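Local coordinates for protein arabinan endo-1,5-alpha-l-arabinosidase A (Cellvibrio cellulosa, PDB 1GYH) that hydrolyses alpha-1,5-arabinofuranosyl bonds of linear arabinan, yielding almost exclusively arabinotriose, and is built as a five-bladed beta-propeller of glycoside hydrolase family 43, at residues A[131-136]-A[201-206]; A[151-156]-A[194-199]; A[274-279]-A[307-312]; A[8-13]-A[287-292]. All coordinates share one frame; numbering follows the deposited sequence.

Interaction 1. Residues A[131-136]-A[201-206]; sequences AIIADD and DYYYLF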
# COMPACT_ATOMS: atom_id res chain seq x y z
N ALA A 131 -4.93 -2.55 1.88
CA ALA A 131 -5.54 -1.47 1.07
C ALA A 131 -7.06 -1.59 1.16
O ALA A 131 -7.60 -2.71 0.99
CB ALA A 131 -5.06 -1.50 -0.37
N ILE A 132 -7.76 -0.48 1.43
CA ILE A 132 -9.20 -0.54 1.72
C ILE A 132 -10.00 -0.05 0.51
O ILE A 132 -9.68 1.00 -0.04
CB ILE A 132 -9.55 0.33 2.95
CG1 ILE A 132 -8.64 0.02 4.18
CG2 ILE A 132 -11.01 0.18 3.31
CD1 ILE A 132 -8.66 -1.45 4.65
N ILE A 133 -11.05 -0.78 0.14
CA ILE A 133 -11.89 -0.45 -1.04
C ILE A 133 -13.37 -0.70 -0.73
O ILE A 133 -13.74 -1.75 -0.21
CB ILE A 133 -11.45 -1.22 -2.31
CG1 ILE A 133 -12.30 -0.81 -3.54
CG2 ILE A 133 -11.58 -2.77 -2.12
CD1 ILE A 133 -12.02 0.64 -3.99
N ALA A 134 -14.22 0.27 -1.06
CA ALA A 134 -15.65 0.07 -0.96
C ALA A 134 -16.26 -0.25 -2.32
O ALA A 134 -15.76 0.21 -3.35
CB ALA A 134 -16.33 1.27 -0.37
N ASP A 135 -17.36 -1.01 -2.30
CA ASP A 135 -18.10 -1.38 -3.50
C ASP A 135 -19.40 -0.57 -3.65
O ASP A 135 -19.63 0.35 -2.88
CB ASP A 135 -18.29 -2.91 -3.60
CG ASP A 135 -19.24 -3.51 -2.58
OD1 ASP A 135 -20.11 -2.81 -1.99
OD2 ASP A 135 -19.20 -4.76 -2.35
N ASP A 136 -20.24 -0.92 -4.63
CA ASP A 136 -21.48 -0.20 -4.88
C ASP A 136 -22.66 -0.66 -4.00
O ASP A 136 -23.77 -0.16 -4.17
CB ASP A 136 -21.91 -0.40 -6.34
CG ASP A 136 -21.13 0.44 -7.31
OD1 ASP A 136 -20.28 1.28 -6.97
OD2 ASP A 136 -21.33 0.30 -8.52
N ASP A 201 -16.34 2.05 -15.28
CA ASP A 201 -17.06 0.80 -15.04
C ASP A 201 -16.19 -0.34 -14.44
O ASP A 201 -16.69 -1.45 -14.21
CB ASP A 201 -17.69 0.29 -16.34
CG ASP A 201 -18.69 1.28 -16.93
OD1 ASP A 201 -19.39 2.00 -16.16
OD2 ASP A 201 -18.84 1.38 -18.16
N TYR A 202 -14.93 -0.06 -14.13
CA TYR A 202 -14.03 -1.08 -13.65
C TYR A 202 -13.34 -0.73 -12.33
O TYR A 202 -13.16 0.46 -12.00
CB TYR A 202 -12.93 -1.31 -14.67
CG TYR A 202 -13.35 -2.01 -15.92
CD1 TYR A 202 -13.43 -3.39 -15.99
CD2 TYR A 202 -13.66 -1.28 -17.08
CE1 TYR A 202 -13.79 -4.03 -17.17
CE2 TYR A 202 -14.01 -1.92 -18.26
CZ TYR A 202 -14.09 -3.28 -18.29
OH TYR A 202 -14.44 -3.92 -19.44
N TYR A 203 -12.98 -1.80 -11.61
CA TYR A 203 -12.02 -1.75 -10.52
C TYR A 203 -10.65 -2.08 -11.09
O TYR A 203 -10.50 -3.07 -11.80
CB TYR A 203 -12.37 -2.74 -9.42
CG TYR A 203 -13.61 -2.40 -8.65
CD1 TYR A 203 -14.87 -2.76 -9.14
CD2 TYR A 203 -13.55 -1.68 -7.46
CE1 TYR A 203 -16.03 -2.43 -8.45
CE2 TYR A 203 -14.70 -1.34 -6.77
CZ TYR A 203 -15.94 -1.72 -7.27
OH TYR A 203 -17.10 -1.39 -6.60
N TYR A 204 -9.66 -1.26 -10.78
CA TYR A 204 -8.28 -1.51 -11.24
C TYR A 204 -7.40 -1.95 -10.05
O TYR A 204 -7.28 -1.22 -9.08
CB TYR A 204 -7.66 -0.30 -11.92
CG TYR A 204 -8.36 0.05 -13.23
CD1 TYR A 204 -9.58 0.73 -13.23
CD2 TYR A 204 -7.83 -0.34 -14.45
CE1 TYR A 204 -10.23 1.04 -14.43
CE2 TYR A 204 -8.51 -0.04 -15.68
CZ TYR A 204 -9.68 0.64 -15.65
OH TYR A 204 -10.35 0.90 -16.84
N LEU A 205 -6.79 -3.12 -10.20
CA LEU A 205 -5.86 -3.68 -9.19
C LEU A 205 -4.46 -3.41 -9.64
O LEU A 205 -4.02 -3.91 -10.69
CB LEU A 205 -6.08 -5.19 -9.02
CG LEU A 205 -5.02 -5.95 -8.17
CD1 LEU A 205 -4.95 -5.38 -6.80
CD2 LEU A 205 -5.36 -7.41 -8.14
N PHE A 206 -3.76 -2.58 -8.86
CA PHE A 206 -2.36 -2.35 -9.04
C PHE A 206 -1.56 -3.30 -8.09
O PHE A 206 -1.99 -3.55 -6.98
CB PHE A 206 -1.99 -0.90 -8.66
CG PHE A 206 -2.70 0.16 -9.48
CD1 PHE A 206 -2.16 0.63 -10.65
CD2 PHE A 206 -3.91 0.69 -9.06
CE1 PHE A 206 -2.84 1.59 -11.42
CE2 PHE A 206 -4.58 1.65 -9.83
CZ PHE A 206 -4.03 2.11 -10.98
O HOH W 1 -19.40 -2.64 -7.07

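Interaction 2. Residues A[151-156]-A[194-199]; sequences LKLFKL and PFILRK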
# COMPACT_ATOMS: atom_id res chain seq x y z
N LEU A 151 -2.13 -12.50 -3.25
CA LEU A 151 -2.91 -11.36 -2.77
C LEU A 151 -4.36 -11.77 -2.56
O LEU A 151 -4.94 -12.48 -3.36
CB LEU A 151 -2.78 -10.18 -3.74
CG LEU A 151 -1.40 -9.86 -4.28
CD1 LEU A 151 -1.41 -8.58 -5.13
CD2 LEU A 151 -0.36 -9.72 -3.10
N LYS A 152 -4.92 -11.32 -1.44
CA LYS A 152 -6.24 -11.71 -1.00
C LYS A 152 -7.13 -10.51 -0.72
O LYS A 152 -6.66 -9.40 -0.48
CB LYS A 152 -6.19 -12.52 0.32
CG LYS A 152 -5.31 -13.79 0.35
CD LYS A 152 -5.95 -14.93 -0.34
CE LYS A 152 -5.20 -16.29 -0.12
NZ LYS A 152 -5.80 -17.32 -1.03
N LEU A 153 -8.43 -10.76 -0.74
CA LEU A 153 -9.46 -9.78 -0.48
C LEU A 153 -10.47 -10.36 0.46
O LEU A 153 -10.96 -11.45 0.22
CB LEU A 153 -10.17 -9.40 -1.81
CG LEU A 153 -11.20 -8.29 -1.73
CD1 LEU A 153 -10.51 -6.92 -1.75
CD2 LEU A 153 -12.31 -8.41 -2.86
N PHE A 154 -10.84 -9.67 1.53
CA PHE A 154 -11.88 -10.18 2.41
C PHE A 154 -12.79 -9.08 2.88
O PHE A 154 -12.40 -7.93 2.93
CB PHE A 154 -11.34 -10.99 3.65
CG PHE A 154 -10.60 -10.16 4.66
CD1 PHE A 154 -9.23 -9.94 4.51
CD2 PHE A 154 -11.24 -9.62 5.76
CE1 PHE A 154 -8.54 -9.15 5.39
CE2 PHE A 154 -10.51 -8.83 6.69
CZ PHE A 154 -9.16 -8.61 6.49
N LYS A 155 -14.00 -9.47 3.23
CA LYS A 155 -15.00 -8.51 3.68
C LYS A 155 -14.82 -8.06 5.15
O LYS A 155 -14.62 -8.89 6.07
CB LYS A 155 -16.40 -9.05 3.44
CG LYS A 155 -17.51 -7.99 3.59
CD LYS A 155 -18.79 -8.46 2.82
CE LYS A 155 -19.75 -9.18 3.64
NZ LYS A 155 -20.96 -9.67 2.77
N LEU A 156 -14.84 -6.74 5.38
CA LEU A 156 -14.66 -6.17 6.74
C LEU A 156 -16.00 -6.05 7.46
O LEU A 156 -17.05 -5.95 6.80
CB LEU A 156 -13.99 -4.80 6.69
CG LEU A 156 -12.50 -4.86 6.36
CD1 LEU A 156 -11.98 -3.52 5.90
CD2 LEU A 156 -11.69 -5.38 7.58
N PRO A 194 -1.05 -4.90 -2.95
CA PRO A 194 -2.20 -4.60 -3.81
C PRO A 194 -2.75 -3.20 -3.53
O PRO A 194 -2.71 -2.70 -2.40
CB PRO A 194 -3.25 -5.60 -3.40
CG PRO A 194 -2.93 -5.88 -1.93
CD PRO A 194 -1.38 -5.90 -1.91
N PHE A 195 -3.30 -2.57 -4.57
CA PHE A 195 -4.06 -1.34 -4.34
C PHE A 195 -5.17 -1.29 -5.37
O PHE A 195 -4.90 -1.53 -6.55
CB PHE A 195 -3.18 -0.08 -4.39
CG PHE A 195 -3.90 1.15 -3.90
CD1 PHE A 195 -4.76 1.87 -4.75
CD2 PHE A 195 -3.82 1.53 -2.57
CE1 PHE A 195 -5.46 2.98 -4.27
CE2 PHE A 195 -4.48 2.62 -2.09
CZ PHE A 195 -5.32 3.37 -2.94
N ILE A 196 -6.41 -1.06 -4.93
CA ILE A 196 -7.54 -1.00 -5.85
C ILE A 196 -8.14 0.42 -6.00
O ILE A 196 -8.45 1.09 -5.02
CB ILE A 196 -8.60 -1.99 -5.45
CG1 ILE A 196 -7.99 -3.42 -5.38
CG2 ILE A 196 -9.81 -1.94 -6.44
CD1 ILE A 196 -8.81 -4.47 -4.72
N LEU A 197 -8.31 0.83 -7.26
CA LEU A 197 -8.97 2.12 -7.58
C LEU A 197 -10.17 1.87 -8.50
O LEU A 197 -10.06 1.22 -9.51
CB LEU A 197 -8.00 3.11 -8.23
CG LEU A 197 -8.57 4.51 -8.64
CD1 LEU A 197 -8.66 5.39 -7.44
CD2 LEU A 197 -7.70 5.18 -9.74
N ARG A 198 -11.32 2.41 -8.12
CA ARG A 198 -12.51 2.42 -8.99
C ARG A 198 -12.38 3.54 -9.97
O ARG A 198 -12.16 4.67 -9.58
CB ARG A 198 -13.78 2.62 -8.15
CG ARG A 198 -15.09 2.58 -8.96
CD ARG A 198 -15.38 1.27 -9.65
NE ARG A 198 -16.64 1.41 -10.39
CZ ARG A 198 -17.82 1.41 -9.82
NH1 ARG A 198 -17.93 1.17 -8.51
NH2 ARG A 198 -18.92 1.63 -10.55
N LYS A 199 -12.51 3.23 -11.26
CA LYS A 199 -12.55 4.25 -12.35
C LYS A 199 -13.51 3.81 -13.47
O LYS A 199 -13.33 2.74 -14.07
CB LYS A 199 -11.13 4.50 -12.87
CG LYS A 199 -11.04 5.41 -14.12
CD LYS A 199 -11.10 6.89 -13.77
CE LYS A 199 -11.10 7.76 -15.04
NZ LYS A 199 -10.84 9.19 -14.63

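Interaction 3. Residues A[274-279]-A[307-312]; sequences LVLHAY and KELDSY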
# COMPACT_ATOMS: atom_id res chain seq x y z
N LEU A 274 -1.19 8.86 -9.33
CA LEU A 274 -0.45 7.67 -8.90
C LEU A 274 0.64 8.14 -7.87
O LEU A 274 1.37 9.09 -8.15
CB LEU A 274 0.24 7.05 -10.11
CG LEU A 274 0.97 5.71 -9.83
CD1 LEU A 274 0.04 4.61 -9.56
CD2 LEU A 274 1.87 5.34 -10.98
N VAL A 275 0.74 7.47 -6.72
CA VAL A 275 1.63 7.87 -5.59
C VAL A 275 2.53 6.64 -5.30
O VAL A 275 2.03 5.54 -5.13
CB VAL A 275 0.81 8.26 -4.34
CG1 VAL A 275 1.69 8.75 -3.16
CG2 VAL A 275 -0.14 9.40 -4.67
N LEU A 276 3.83 6.82 -5.32
CA LEU A 276 4.77 5.69 -5.17
C LEU A 276 6.14 6.12 -4.62
O LEU A 276 6.42 7.32 -4.48
CB LEU A 276 4.97 4.99 -6.53
CG LEU A 276 5.51 5.76 -7.74
CD1 LEU A 276 7.00 6.03 -7.60
CD2 LEU A 276 5.32 4.96 -8.99
N HIS A 277 6.99 5.14 -4.29
CA HIS A 277 8.39 5.45 -4.01
C HIS A 277 9.28 4.93 -5.12
O HIS A 277 8.94 3.96 -5.80
CB HIS A 277 8.85 4.96 -2.63
CG HIS A 277 9.01 3.47 -2.50
ND1 HIS A 277 8.15 2.70 -1.76
CD2 HIS A 277 9.95 2.63 -3.00
CE1 HIS A 277 8.55 1.44 -1.80
NE2 HIS A 277 9.63 1.36 -2.56
N ALA A 278 10.42 5.59 -5.28
CA ALA A 278 11.38 5.25 -6.30
C ALA A 278 12.80 5.47 -5.80
O ALA A 278 13.09 6.51 -5.21
CB ALA A 278 11.10 6.08 -7.60
N TYR A 279 13.70 4.52 -6.10
CA TYR A 279 15.07 4.57 -5.55
C TYR A 279 16.03 5.38 -6.44
O TYR A 279 16.32 4.99 -7.58
CB TYR A 279 15.59 3.11 -5.34
CG TYR A 279 14.69 2.21 -4.48
CD1 TYR A 279 14.65 2.33 -3.06
CD2 TYR A 279 13.89 1.24 -5.04
CE1 TYR A 279 13.81 1.50 -2.28
CE2 TYR A 279 13.05 0.41 -4.25
CZ TYR A 279 13.02 0.53 -2.86
OH TYR A 279 12.18 -0.31 -2.06
N LYS A 307 8.74 10.54 -17.39
CA LYS A 307 9.47 11.79 -17.17
C LYS A 307 9.12 12.48 -15.88
O LYS A 307 9.96 13.19 -15.33
CB LYS A 307 9.29 12.75 -18.37
CG LYS A 307 9.99 12.23 -19.62
CD LYS A 307 9.42 12.81 -20.94
CE LYS A 307 9.53 14.29 -21.03
NZ LYS A 307 9.21 14.76 -22.44
N GLU A 308 7.89 12.28 -15.38
CA GLU A 308 7.50 12.87 -14.09
C GLU A 308 8.25 12.29 -12.87
O GLU A 308 8.26 12.89 -11.81
CB GLU A 308 5.99 12.78 -13.90
CG GLU A 308 5.27 13.69 -14.91
CD GLU A 308 3.75 13.71 -14.79
OE1 GLU A 308 3.20 12.95 -13.98
OE2 GLU A 308 3.12 14.48 -15.53
N LEU A 309 8.89 11.13 -13.03
CA LEU A 309 9.87 10.69 -12.00
C LEU A 309 10.94 11.75 -11.77
O LEU A 309 11.42 11.89 -10.63
CB LEU A 309 10.52 9.35 -12.33
CG LEU A 309 9.60 8.16 -12.44
CD1 LEU A 309 10.34 6.96 -13.02
CD2 LEU A 309 8.93 7.78 -11.13
N ASP A 310 11.33 12.49 -12.81
CA ASP A 310 12.29 13.59 -12.66
C ASP A 310 11.67 14.95 -12.30
O ASP A 310 12.25 15.69 -11.53
CB ASP A 310 13.13 13.75 -13.91
CG ASP A 310 13.81 12.48 -14.32
OD1 ASP A 310 14.66 12.00 -13.51
OD2 ASP A 310 13.56 11.89 -15.41
N SER A 311 10.51 15.28 -12.87
CA SER A 311 9.96 16.63 -12.71
C SER A 311 9.11 16.82 -11.47
O SER A 311 8.87 17.98 -11.07
CB SER A 311 9.16 17.04 -13.96
OG SER A 311 8.10 16.15 -14.24
N TYR A 312 8.64 15.73 -10.86
CA TYR A 312 8.01 15.83 -9.53
C TYR A 312 9.14 15.79 -8.48
O TYR A 312 9.86 14.78 -8.35
CB TYR A 312 6.98 14.78 -9.21
CG TYR A 312 6.51 14.90 -7.79
CD1 TYR A 312 5.46 15.75 -7.45
CD2 TYR A 312 7.19 14.24 -6.74
CE1 TYR A 312 5.05 15.90 -6.14
CE2 TYR A 312 6.78 14.40 -5.42
CZ TYR A 312 5.72 15.23 -5.12
OH TYR A 312 5.32 15.42 -3.81

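Interaction 4. Residues A[8-13]-A[287-292]; sequences HDPVMT and QKLKIL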
# COMPACT_ATOMS: atom_id res chain seq x y z
N HIS A 8 8.74 5.31 2.05
CA HIS A 8 8.61 3.94 1.54
C HIS A 8 7.15 3.55 1.73
O HIS A 8 6.59 3.69 2.84
CB HIS A 8 9.55 2.98 2.34
CG HIS A 8 10.10 1.83 1.54
ND1 HIS A 8 9.61 0.54 1.66
CD2 HIS A 8 11.13 1.76 0.64
CE1 HIS A 8 10.30 -0.27 0.87
NE2 HIS A 8 11.24 0.44 0.24
N ASP A 9 6.52 3.05 0.67
CA ASP A 9 5.17 2.50 0.73
C ASP A 9 4.12 3.60 1.03
O ASP A 9 3.28 3.41 1.88
CB ASP A 9 5.06 1.32 1.74
CG ASP A 9 6.26 0.35 1.66
OD1 ASP A 9 6.63 -0.05 0.51
OD2 ASP A 9 6.88 -0.04 2.69
N PRO A 10 4.15 4.73 0.30
CA PRO A 10 3.33 5.90 0.66
C PRO A 10 1.85 5.80 0.34
O PRO A 10 1.44 5.17 -0.63
CB PRO A 10 3.96 7.02 -0.15
CG PRO A 10 4.35 6.33 -1.40
CD PRO A 10 4.95 4.98 -0.91
N VAL A 11 1.07 6.41 1.23
CA VAL A 11 -0.35 6.69 1.03
C VAL A 11 -0.66 8.14 1.45
O VAL A 11 0.12 8.79 2.18
CB VAL A 11 -1.24 5.70 1.78
CG1 VAL A 11 -1.10 4.27 1.21
CG2 VAL A 11 -0.98 5.77 3.31
N MET A 12 -1.81 8.65 0.99
CA MET A 12 -2.16 10.07 1.21
C MET A 12 -3.66 10.24 1.38
O MET A 12 -4.45 9.40 0.91
CB MET A 12 -1.73 10.96 0.02
CG MET A 12 -0.23 11.17 -0.17
SD MET A 12 0.26 12.14 -1.64
CE MET A 12 -0.60 13.60 -1.41
N THR A 13 -4.02 11.33 2.04
CA THR A 13 -5.40 11.79 2.17
C THR A 13 -5.47 13.30 2.40
O THR A 13 -4.48 13.92 2.73
CB THR A 13 -6.14 10.98 3.26
OG1 THR A 13 -7.52 10.93 2.94
CG2 THR A 13 -6.03 11.58 4.68
N GLN A 287 15.10 5.97 -1.48
CA GLN A 287 13.70 6.03 -1.90
C GLN A 287 13.15 7.46 -1.70
O GLN A 287 13.31 8.05 -0.63
CB GLN A 287 12.88 5.04 -1.05
CG GLN A 287 13.13 5.16 0.46
CD GLN A 287 14.14 4.13 1.04
OE1 GLN A 287 15.09 3.70 0.35
NE2 GLN A 287 13.95 3.78 2.31
N LYS A 288 12.56 8.02 -2.77
CA LYS A 288 11.92 9.32 -2.72
C LYS A 288 10.43 9.17 -3.08
O LYS A 288 10.04 8.29 -3.87
CB LYS A 288 12.59 10.26 -3.72
CG LYS A 288 14.07 10.49 -3.56
CD LYS A 288 14.50 10.93 -2.18
CE LYS A 288 15.99 11.36 -2.12
NZ LYS A 288 16.87 10.47 -2.85
N LEU A 289 9.61 10.04 -2.49
CA LEU A 289 8.22 10.23 -2.90
C LEU A 289 8.11 10.69 -4.36
O LEU A 289 8.83 11.60 -4.79
CB LEU A 289 7.56 11.28 -2.03
CG LEU A 289 6.10 11.61 -2.44
CD1 LEU A 289 5.20 10.43 -2.19
CD2 LEU A 289 5.63 12.79 -1.67
N LYS A 290 7.19 10.08 -5.09
CA LYS A 290 6.85 10.54 -6.44
C LYS A 290 5.31 10.51 -6.61
O LYS A 290 4.65 9.54 -6.23
CB LYS A 290 7.56 9.74 -7.54
CG LYS A 290 9.02 9.87 -7.61
CD LYS A 290 9.56 11.28 -7.92
CE LYS A 290 11.04 11.40 -7.61
NZ LYS A 290 11.67 12.71 -7.98
N ILE A 291 4.75 11.62 -7.10
CA ILE A 291 3.33 11.73 -7.48
C ILE A 291 3.29 12.04 -8.99
O ILE A 291 3.96 12.98 -9.45
CB ILE A 291 2.64 12.87 -6.70
CG1 ILE A 291 2.78 12.66 -5.20
CG2 ILE A 291 1.15 12.98 -7.13
CD1 ILE A 291 2.15 13.68 -4.34
N LEU A 292 2.60 11.20 -9.75
CA LEU A 292 2.51 11.28 -11.20
C LEU A 292 1.06 11.46 -11.62
O LEU A 292 0.15 10.94 -10.95
CB LEU A 292 3.03 10.02 -11.89
CG LEU A 292 4.54 9.68 -11.71
CD1 LEU A 292 4.68 8.99 -10.46
CD2 LEU A 292 5.04 8.75 -12.84

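Interaction 1. Residues A[131-136]-A[201-206]
Tyr203 carries this contact alone from its side, sending its ring across to the end of strand 131-134 and the turn that follows. The apolar part is small. Ile133 CG1 lies 4.1 Å from Tyr203 CE2, at the edge of the ring; CG1 stands anti to the backbone N (chi1 -177°), which puts this branch toward the tyrosine. Ala134 O meets the same edge in the plane of the ring, 3.9 Å from Tyr203 CE2. Beyond them the phenol oxygen packs against the backbone of the turn, with Tyr203 OH 3.3 Å from Asp135 CA.

The polar part is indirect. A water lies 2.7 Å from Tyr203 OH and accepts a hydrogen bond from Asp136 N at 3.1 Å, linking hydroxyl and backbone amide. Tyrosine suits this place because its ring spans from one strand to the other while its hydroxyl meets a water beside the turn. The two aspartates suit the turn: Asp135 OD1 bonds to His137 N, and Asp136 forms a salt bridge with Arg198 on strand 191-199.

The contact thus joins strand 131-134, at the edge of one antiparallel propeller sheet, to strand 202-209, second in the next sheet after 191-199.

Interaction 2. Residues A[151-156]-A[194-199]
Pro194 meets Leu151 first, where the CA atoms of the two segments come closest. Its ring is gripped by the fork of the leucine: Leu151 CD1 spans CB and CD of the ring, 3.9 Å from Pro194 CB, while Leu151 CD2 touches Pro194 CD at 4.1 Å. The leucine fork is brought there by CG lying beside the backbone N and anti to the carbonyl carbon (chi1 -44°). Proline suits the spot because its compact ring offers CH2 groups to the leucine.

Two residues on, Ile196 points the same way, as alternation along a strand requires. It is nearly extended, and its CD1 comes within 4.2 Å of Leu153 CD1. This is methyl against methyl, a looser touch than the one at Pro194. Both side chains are branched and buried, which lets them fill the space between the sheets without any polar atom to satisfy.

Further along, Arg198 continues on this side of the strand but leaves the contact, its NE bonding to Gly200 O. Lys199 pairs with Asp272. These long charged side chains suit the end of the strand, which is less deeply buried than its beginning.

Pro194 and Ile196 also pack on Leu205 of strand 202-209, while Leu151 and Leu153 both rest on Ile172 of strand 169-173. The contact is therefore purely hydrophobic face-to-face packing of two neighbouring propeller sheets, and Leu151 sits about 5 Å, side chain to side chain, from Glu192, the probable proton donor, just ahead of Pro194 at the start of strand 191-199.

Interaction 3. Residues A[274-279]-A[307-312]
Leu309, on the short helix 308-311, touches strand 274-279 through a single methyl group. Its CD2 lies 4.4 Å from Leu276 CD1 and 4.5 Å from Ala278 CB, so one branch of the leucine rests against two alternate residues of the strand. The Leu276 side chain takes the place between its own backbone N and carbonyl carbon (chi1 60°), and its end thereby comes nearer the helix than its root would suggest. Alanine suits position 278 because its short methyl leaves room for the leucine, which also packs on Leu260 and Ile251.

The polar bonds do not join the two segments; they lie within each or run to third parties. Around the helical turn, Lys307 O accepts from Asp310 N at 3.0 Å and from Ser311 N at 3.3 Å, and Tyr312 N bonds to Glu308 O at 3.0 Å, fixing the single turn that presents Leu309. In the strand, His277 NE2 makes a weak bond to Tyr279 OH, 3.1 Å long and bent to 132°; His277 ND1 is held by Asp9 N.

The chemistry is thus that of modest dispersion packing, with the helix fixed by other means. Lys290 NZ binds both Leu309 O and Tyr312 O, so a buried ammonium group satisfies carbonyls at the end of the helix, and the salt bridge of Asp310 with Arg256 adds a second tie.

Interaction 4. Residues A[8-13]-A[287-292]
Gln287 bends sharply at chi2 (-98°), after a first torsion that tucks CG between the backbone N and the carbonyl carbon, and this folds its amide across the CD2 corner of His8. Gln287 CG lies in the plane of the imidazole at its edge, 3.9 Å from His8 CD2, and Gln287 NE2 is 3.8 Å from the same carbon; ring and amide planes stand 62° apart. At the other end of the contact CG of Met12 lies beside the backbone N (chi1 -70°) and the chain runs on extended, carrying the sulfur to Ile291; a bend at chi3 then sets only the terminal methyl. The two side chains reach toward each other tip to tip, Met12 SD lying 3.6 Å from Ile291 CD1. Between them Pro10 CB rests 4.2 Å from Leu289 CD1. A flexible methionine and branched aliphatic groups suit this buried interface, whereas an amide suits the partly exposed end, where Gln287 probably binds substrate.

His8 is fixed on both nitrogens. ND1 donates to Asp9 OD2 at 3.0 Å, meeting the oxygen from above the carboxylate plane, and NE2 bonds to Tyr279. The first bond is consistent with His8 helping to position Asp9, the probable proton acceptor, which also bonds to Thr24.

Pro10, Met12 and Leu289 all pack on Leu21 of strand 18-23, and Ile291 lies beside Tyr312. The contact brings the start of strand 11-15 and the loop leading into it against strand 286-296 of the last propeller sheet, whose neighbour 271-280 also supports Pro10.

From the N terminus, residues 8-13 wait through almost the whole chain before 287-292 closes interaction 4, bringing the first propeller sheet against the last. Interaction 1 opens at 131-136 and closes at 201-206; interaction 2, from 151-156 to 194-199, lies entirely within that span, and both lie within the span of interaction 4. Both couple the same two consecutive sheets; in the second, strands 191-199 and 202-209 are paired neighbours. Interaction 3 opens at 274-279, before interaction 4 closes, and ends at 307-312, so the two cross. It sets the C-terminal helix on the last sheet, joined to interaction 4 through Tyr279 and Lys290.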